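Local coordinates for protein CurF (Lyngbya majuscula, PDB 2Q35) that probably decarboxylates a carrier-bound polyketide intermediate during beta-branching, as the ECH2 decarboxylase domain of CurF, a member of the crotonase family, at residues Val4-Met18 and Leu35-Lys49. The protein carries 1 engineered substitution. Numbering follows the deposited sequence.
Sequences VQLTELGNGVVQITM and LRHCFSVVAQNQQYK
Val14 lays its CG1 methyl over the centre of the Tyr48 ring, a CH-pi contact with the carbon 3.4 Å from the ring centroid and 8° off the normal. Asn45 CB lies against the opposite face, toward its rim. At the ring's edge, Tyr48 OH donates to the anti lone pair of Glu8 OE2 at 2.6 Å; the carboxylate stands nearly perpendicular to the ring. Glu8 reaches this hydroxyl because its chain runs extended beyond CG (chi2 173°). A leucine in place of Tyr48 would probably leave Glu8 without its phenolic donor and Val14 CG1 without a flat face to rest on. Beside the ring, the Gly10-Val13 type I' turn meets the chain leaving the helix: Lys49 N gives a nearly straight 2.7 Å bond to Gly12 O, and a water bridges Asn11 O and Lys49 NZ, which also donates to the carbonyls of Ala193 and Ser195. A CB on Gly12 would run into Gln47 O, and its backbone angles by themselves already call for glycine.

Back along the helix from this turn, the contact is apolar. Ile16 CD1 sits over the centre of one face of the Phe39 ring, a CH-pi contact 3.8 Å from its centroid, and also touches Cys38 CB and Val42 CG2. Leu6 spreads its two methyls over Val41 and Val42, with CD2 pressed tightly to Val41 CG1 at 3.2 Å. Cys38 SG touches both Val4 and Leu6, 3.8 Å from Val4 CG1, while Leu35 CD2 meets Val4, Ile16 and Met18.

Helix 29-44 thus packs along the hairpin, its 35-44 part almost antiparallel to strand 13-18 (173°), as the connection of the beta-alpha-beta unit 13-18, 29-44, 50-54; strand 50-54 pairs with strand 13-18, and helix 178-192 touches Leu9, Val13 and Gln15.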
loop_
_atom_site.group_PDB
_atom_site.type_symbol
_atom_site.label_atom_id
_atom_site.label_comp_id
_atom_site.label_asym_id
_atom_site.label_seq_id
_atom_site.Cartn_x
_atom_site.Cartn_y
_atom_site.Cartn_z
ATOM N N VAL A 4 2.297 -30.730 17.600
ATOM C CA VAL A 4 1.772 -30.158 16.342
ATOM C C VAL A 4 1.074 -31.291 15.611
ATOM O O VAL A 4 1.671 -32.358 15.411
ATOM C CB VAL A 4 2.867 -29.520 15.431
ATOM C CG1 VAL A 4 2.218 -28.806 14.234
ATOM C CG2 VAL A 4 3.731 -28.533 16.224
ATOM N N GLN A 5 -0.203 -31.075 15.282
ATOM C CA GLN A 5 -1.064 -32.110 14.710
ATOM C C GLN A 5 -1.724 -31.645 13.428
ATOM O O GLN A 5 -2.207 -30.505 13.325
ATOM C CB GLN A 5 -2.153 -32.521 15.715
ATOM C CG GLN A 5 -1.599 -33.180 16.996
ATOM C CD GLN A 5 -1.284 -34.643 16.790
ATOM O OE1 GLN A 5 -1.922 -35.318 15.971
ATOM N NE2 GLN A 5 -0.300 -35.147 17.527
ATOM N N LEU A 6 -1.790 -32.564 12.468
ATOM C CA LEU A 6 -2.415 -32.308 11.176
ATOM C C LEU A 6 -3.745 -33.041 11.115
ATOM O O LEU A 6 -3.818 -34.252 11.416
ATOM C CB LEU A 6 -1.480 -32.783 10.052
ATOM C CG LEU A 6 -2.019 -32.812 8.630
ATOM C CD1 LEU A 6 -2.155 -31.441 8.102
ATOM C CD2 LEU A 6 -1.034 -33.575 7.763
ATOM N N THR A 7 -4.805 -32.300 10.784
ATOM C CA THR A 7 -6.116 -32.900 10.559
ATOM C C THR A 7 -6.701 -32.489 9.208
ATOM O O THR A 7 -6.377 -31.414 8.669
ATOM C CB THR A 7 -7.122 -32.510 11.673
ATOM O OG1 THR A 7 -7.138 -31.078 11.817
ATOM C CG2 THR A 7 -6.736 -33.192 13.010
ATOM N N GLU A 8 -7.566 -33.350 8.662
ATOM C CA GLU A 8 -8.231 -33.123 7.376
ATOM C C GLU A 8 -9.595 -32.504 7.575
ATOM O O GLU A 8 -10.406 -33.012 8.375
ATOM C CB GLU A 8 -8.375 -34.434 6.610
ATOM C CG GLU A 8 -7.032 -34.937 6.047
ATOM C CD GLU A 8 -7.122 -36.318 5.421
ATOM O OE1 GLU A 8 -8.212 -36.936 5.509
ATOM O OE2 GLU A 8 -6.104 -36.758 4.829
ATOM N N LEU A 9 -9.851 -31.434 6.830
ATOM C CA LEU A 9 -11.132 -30.724 6.917
ATOM C C LEU A 9 -12.056 -30.989 5.733
ATOM O O LEU A 9 -13.238 -30.561 5.771
ATOM C CB LEU A 9 -10.892 -29.220 7.055
ATOM C CG LEU A 9 -10.012 -28.811 8.234
ATOM C CD1 LEU A 9 -9.936 -27.306 8.306
ATOM C CD2 LEU A 9 -10.478 -29.448 9.534
ATOM N N GLY A 10 -11.551 -31.707 4.718
ATOM C CA GLY A 10 -12.346 -32.026 3.531
ATOM C C GLY A 10 -11.996 -31.155 2.330
ATOM O O GLY A 10 -11.593 -30.003 2.504
ATOM N N ASN A 11 -12.202 -31.714 1.129
ATOM C CA ASN A 11 -11.990 -31.003 -0.136
ATOM C C ASN A 11 -10.571 -30.494 -0.300
ATOM O O ASN A 11 -10.335 -29.535 -1.040
ATOM C CB ASN A 11 -12.979 -29.848 -0.244
ATOM C CG ASN A 11 -14.403 -30.313 -0.020
ATOM O OD1 ASN A 11 -14.817 -31.320 -0.601
ATOM N ND2 ASN A 11 -15.152 -29.597 0.829
ATOM N N GLY A 12 -9.633 -31.156 0.376
ATOM C CA GLY A 12 -8.219 -30.781 0.249
ATOM C C GLY A 12 -7.752 -29.702 1.218
ATOM O O GLY A 12 -6.610 -29.269 1.174
ATOM N N VAL A 13 -8.636 -29.244 2.110
ATOM C CA VAL A 13 -8.231 -28.268 3.134
ATOM C C VAL A 13 -7.756 -29.042 4.364
ATOM O O VAL A 13 -8.436 -29.991 4.837
ATOM C CB VAL A 13 -9.418 -27.322 3.526
ATOM C CG1 VAL A 13 -8.987 -26.297 4.540
ATOM C CG2 VAL A 13 -9.932 -26.599 2.301
ATOM N N VAL A 14 -6.609 -28.650 4.898
ATOM C CA VAL A 14 -6.077 -29.307 6.111
ATOM C C VAL A 14 -5.719 -28.288 7.174
ATOM O O VAL A 14 -5.531 -27.120 6.874
ATOM C CB VAL A 14 -4.879 -30.258 5.812
ATOM C CG1 VAL A 14 -5.273 -31.258 4.758
ATOM C CG2 VAL A 14 -3.670 -29.459 5.405
ATOM N N GLN A 15 -5.677 -28.732 8.421
ATOM C CA GLN A 15 -5.362 -27.845 9.512
ATOM C C GLN A 15 -4.138 -28.354 10.253
ATOM O O GLN A 15 -4.074 -29.529 10.623
ATOM C CB GLN A 15 -6.591 -27.738 10.451
ATOM C CG GLN A 15 -6.400 -26.754 11.617
ATOM C CD GLN A 15 -7.647 -26.675 12.501
ATOM O OE1 GLN A 15 -8.752 -26.601 11.980
ATOM N NE2 GLN A 15 -7.469 -26.742 13.826
ATOM N N ILE A 16 -3.168 -27.458 10.471
ATOM C CA ILE A 16 -1.995 -27.757 11.308
ATOM C C ILE A 16 -2.139 -26.932 12.571
ATOM O O ILE A 16 -2.188 -25.701 12.508
ATOM C CB ILE A 16 -0.684 -27.406 10.589
ATOM C CG1 ILE A 16 -0.492 -28.340 9.373
ATOM C CG2 ILE A 16 0.504 -27.508 11.554
ATOM C CD1 ILE A 16 0.778 -28.033 8.469
ATOM N N THR A 17 -2.233 -27.617 13.707
ATOM C CA THR A 17 -2.572 -26.988 14.968
ATOM C C THR A 17 -1.405 -27.113 15.897
ATOM O O THR A 17 -0.979 -28.224 16.203
ATOM C CB THR A 17 -3.803 -27.693 15.613
ATOM O OG1 THR A 17 -4.875 -27.670 14.668
ATOM C CG2 THR A 17 -4.245 -26.994 16.890
ATOM N N MET A 18 -0.915 -25.968 16.359
ATOM C CA MET A 18 0.180 -25.912 17.339
ATOM C C MET A 18 -0.379 -25.900 18.743
ATOM O O MET A 18 -1.191 -25.036 19.084
ATOM C CB MET A 18 1.040 -24.642 17.145
ATOM C CG MET A 18 1.778 -24.584 15.808
ATOM S SD MET A 18 2.579 -22.999 15.498
ATOM C CE MET A 18 1.182 -21.892 15.323
ATOM N N LEU A 35 6.276 -28.707 13.414
ATOM C CA LEU A 35 5.975 -27.955 12.189
ATOM C C LEU A 35 6.692 -28.555 10.972
ATOM O O LEU A 35 6.057 -28.739 9.922
ATOM C CB LEU A 35 6.330 -26.467 12.350
ATOM C CG LEU A 35 5.407 -25.630 13.213
ATOM C CD1 LEU A 35 6.081 -24.283 13.448
ATOM C CD2 LEU A 35 3.996 -25.455 12.523
ATOM N N ARG A 36 7.983 -28.882 11.118
ATOM C CA ARG A 36 8.702 -29.530 10.023
ATOM C C ARG A 36 7.988 -30.823 9.587
ATOM O O ARG A 36 7.707 -31.025 8.401
ATOM C CB ARG A 36 10.171 -29.792 10.387
ATOM C CG ARG A 36 10.955 -30.317 9.187
ATOM C CD ARG A 36 12.117 -31.295 9.539
ATOM N NE ARG A 36 11.686 -32.401 10.404
ATOM C CZ ARG A 36 10.982 -33.466 10.008
ATOM N NH1 ARG A 36 10.600 -33.629 8.733
ATOM N NH2 ARG A 36 10.642 -34.372 10.915
ATOM N N HIS A 37 7.666 -31.667 10.561
ATOM C CA HIS A 37 6.988 -32.912 10.266
ATOM C C HIS A 37 5.649 -32.710 9.582
ATOM O O HIS A 37 5.351 -33.317 8.558
ATOM C CB HIS A 37 6.796 -33.751 11.526
ATOM C CG HIS A 37 6.047 -35.016 11.265
ATOM N ND1 HIS A 37 6.580 -36.073 10.547
ATOM C CD2 HIS A 37 4.774 -35.366 11.561
ATOM C CE1 HIS A 37 5.679 -37.035 10.456
ATOM N NE2 HIS A 37 4.574 -36.632 11.059
ATOM N N CYS A 38 4.811 -31.854 10.140
ATOM C CA CYS A 38 3.490 -31.714 9.535
ATOM C C CYS A 38 3.544 -31.115 8.133
ATOM O O CYS A 38 2.799 -31.547 7.261
ATOM C CB CYS A 38 2.563 -30.907 10.418
ATOM S SG CYS A 38 2.067 -31.820 11.916
ATOM N N PHE A 39 4.461 -30.168 7.904
ATOM C CA PHE A 39 4.616 -29.616 6.545
ATOM C C PHE A 39 5.204 -30.634 5.556
ATOM O O PHE A 39 4.857 -30.595 4.376
ATOM C CB PHE A 39 5.372 -28.291 6.542
ATOM C CG PHE A 39 4.481 -27.107 6.851
ATOM C CD1 PHE A 39 3.646 -26.579 5.864
ATOM C CD2 PHE A 39 4.490 -26.503 8.104
ATOM C CE1 PHE A 39 2.795 -25.466 6.126
ATOM C CE2 PHE A 39 3.642 -25.399 8.383
ATOM C CZ PHE A 39 2.802 -24.878 7.395
ATOM N N SER A 40 6.025 -31.566 6.052
ATOM C CA SER A 40 6.492 -32.719 5.255
ATOM C C SER A 40 5.319 -33.595 4.840
ATOM O O SER A 40 5.164 -33.968 3.688
ATOM C CB SER A 40 7.499 -33.571 6.035
ATOM O OG SER A 40 7.898 -34.705 5.266
ATOM N N VAL A 41 4.461 -33.920 5.798
ATOM C CA VAL A 41 3.265 -34.700 5.490
ATOM C C VAL A 41 2.411 -34.003 4.422
ATOM O O VAL A 41 1.946 -34.643 3.469
ATOM C CB VAL A 41 2.471 -34.989 6.783
ATOM C CG1 VAL A 41 1.113 -35.630 6.470
ATOM C CG2 VAL A 41 3.281 -35.925 7.646
ATOM N N VAL A 42 2.216 -32.695 4.574
ATOM C CA VAL A 42 1.475 -31.919 3.576
ATOM C C VAL A 42 2.135 -32.040 2.202
ATOM O O VAL A 42 1.459 -32.317 1.210
ATOM C CB VAL A 42 1.382 -30.452 4.003
ATOM C CG1 VAL A 42 0.866 -29.571 2.854
ATOM C CG2 VAL A 42 0.418 -30.365 5.195
ATOM N N ALA A 43 3.454 -31.859 2.146
ATOM C CA ALA A 43 4.153 -31.868 0.849
ATOM C C ALA A 43 3.960 -33.192 0.107
ATOM O O ALA A 43 4.003 -33.248 -1.132
ATOM C CB ALA A 43 5.622 -31.572 1.038
ATOM N N GLN A 44 3.753 -34.255 0.871
ATOM C CA GLN A 44 3.654 -35.600 0.321
ATOM C C GLN A 44 2.260 -36.034 -0.095
ATOM O O GLN A 44 2.106 -37.063 -0.756
ATOM C CB GLN A 44 4.193 -36.589 1.342
ATOM C CG GLN A 44 5.655 -36.365 1.642
ATOM C CD GLN A 44 6.142 -37.209 2.794
ATOM O OE1 GLN A 44 5.354 -37.677 3.634
ATOM N NE2 GLN A 44 7.449 -37.412 2.846
ATOM N N ASN A 45 1.238 -35.296 0.323
ATOM C CA ASN A 45 -0.119 -35.658 -0.044
ATOM C C ASN A 45 -0.625 -34.720 -1.128
ATOM O O ASN A 45 -0.977 -33.567 -0.841
ATOM C CB ASN A 45 -1.070 -35.639 1.160
ATOM C CG ASN A 45 -2.403 -36.335 0.850
ATOM O OD1 ASN A 45 -2.880 -36.356 -0.315
ATOM N ND2 ASN A 45 -2.989 -36.959 1.875
ATOM N N GLN A 46 -0.653 -35.229 -2.363
ATOM C CA GLN A 46 -1.052 -34.482 -3.552
ATOM C C GLN A 46 -2.497 -34.013 -3.511
ATOM O O GLN A 46 -2.899 -33.140 -4.274
ATOM C CB GLN A 46 -0.861 -35.356 -4.794
ATOM C CG GLN A 46 0.588 -35.576 -5.158
ATOM C CD GLN A 46 1.200 -34.350 -5.814
ATOM O OE1 GLN A 46 0.787 -33.944 -6.909
ATOM N NE2 GLN A 46 2.181 -33.755 -5.153
ATOM N N GLN A 47 -3.281 -34.602 -2.633
ATOM C CA GLN A 47 -4.692 -34.219 -2.554
ATOM C C GLN A 47 -4.898 -32.928 -1.758
ATOM O O GLN A 47 -5.983 -32.320 -1.837
ATOM C CB GLN A 47 -5.512 -35.347 -1.934
ATOM C CG GLN A 47 -5.395 -36.671 -2.708
ATOM C CD GLN A 47 -5.925 -36.601 -4.146
ATOM O OE1 GLN A 47 -7.058 -36.176 -4.390
ATOM N NE2 GLN A 47 -5.101 -37.037 -5.102
ATOM N N TYR A 48 -3.890 -32.523 -0.980
ATOM C CA TYR A 48 -4.026 -31.318 -0.167
ATOM C C TYR A 48 -3.838 -30.059 -0.990
ATOM O O TYR A 48 -2.911 -29.983 -1.834
ATOM C CB TYR A 48 -3.069 -31.328 1.020
ATOM C CG TYR A 48 -3.270 -32.460 1.992
ATOM C CD1 TYR A 48 -4.455 -33.210 2.012
ATOM C CD2 TYR A 48 -2.300 -32.740 2.954
ATOM C CE1 TYR A 48 -4.642 -34.249 2.961
ATOM C CE2 TYR A 48 -2.485 -33.736 3.898
ATOM C CZ TYR A 48 -3.636 -34.502 3.892
ATOM O OH TYR A 48 -3.801 -35.505 4.824
ATOM N N LYS A 49 -4.704 -29.067 -0.741
ATOM C CA LYS A 49 -4.730 -27.841 -1.529
ATOM C C LYS A 49 -4.555 -26.555 -0.718
ATOM O O LYS A 49 -4.121 -25.541 -1.270
ATOM C CB LYS A 49 -6.046 -27.703 -2.332
ATOM C CG LYS A 49 -6.298 -28.760 -3.367
ATOM C CD LYS A 49 -7.626 -28.393 -3.994
ATOM C CE LYS A 49 -7.952 -29.187 -5.204
ATOM N NZ LYS A 49 -9.293 -28.789 -5.668
HETATM O O HOH W 1 -11.152 -29.715 -3.695
#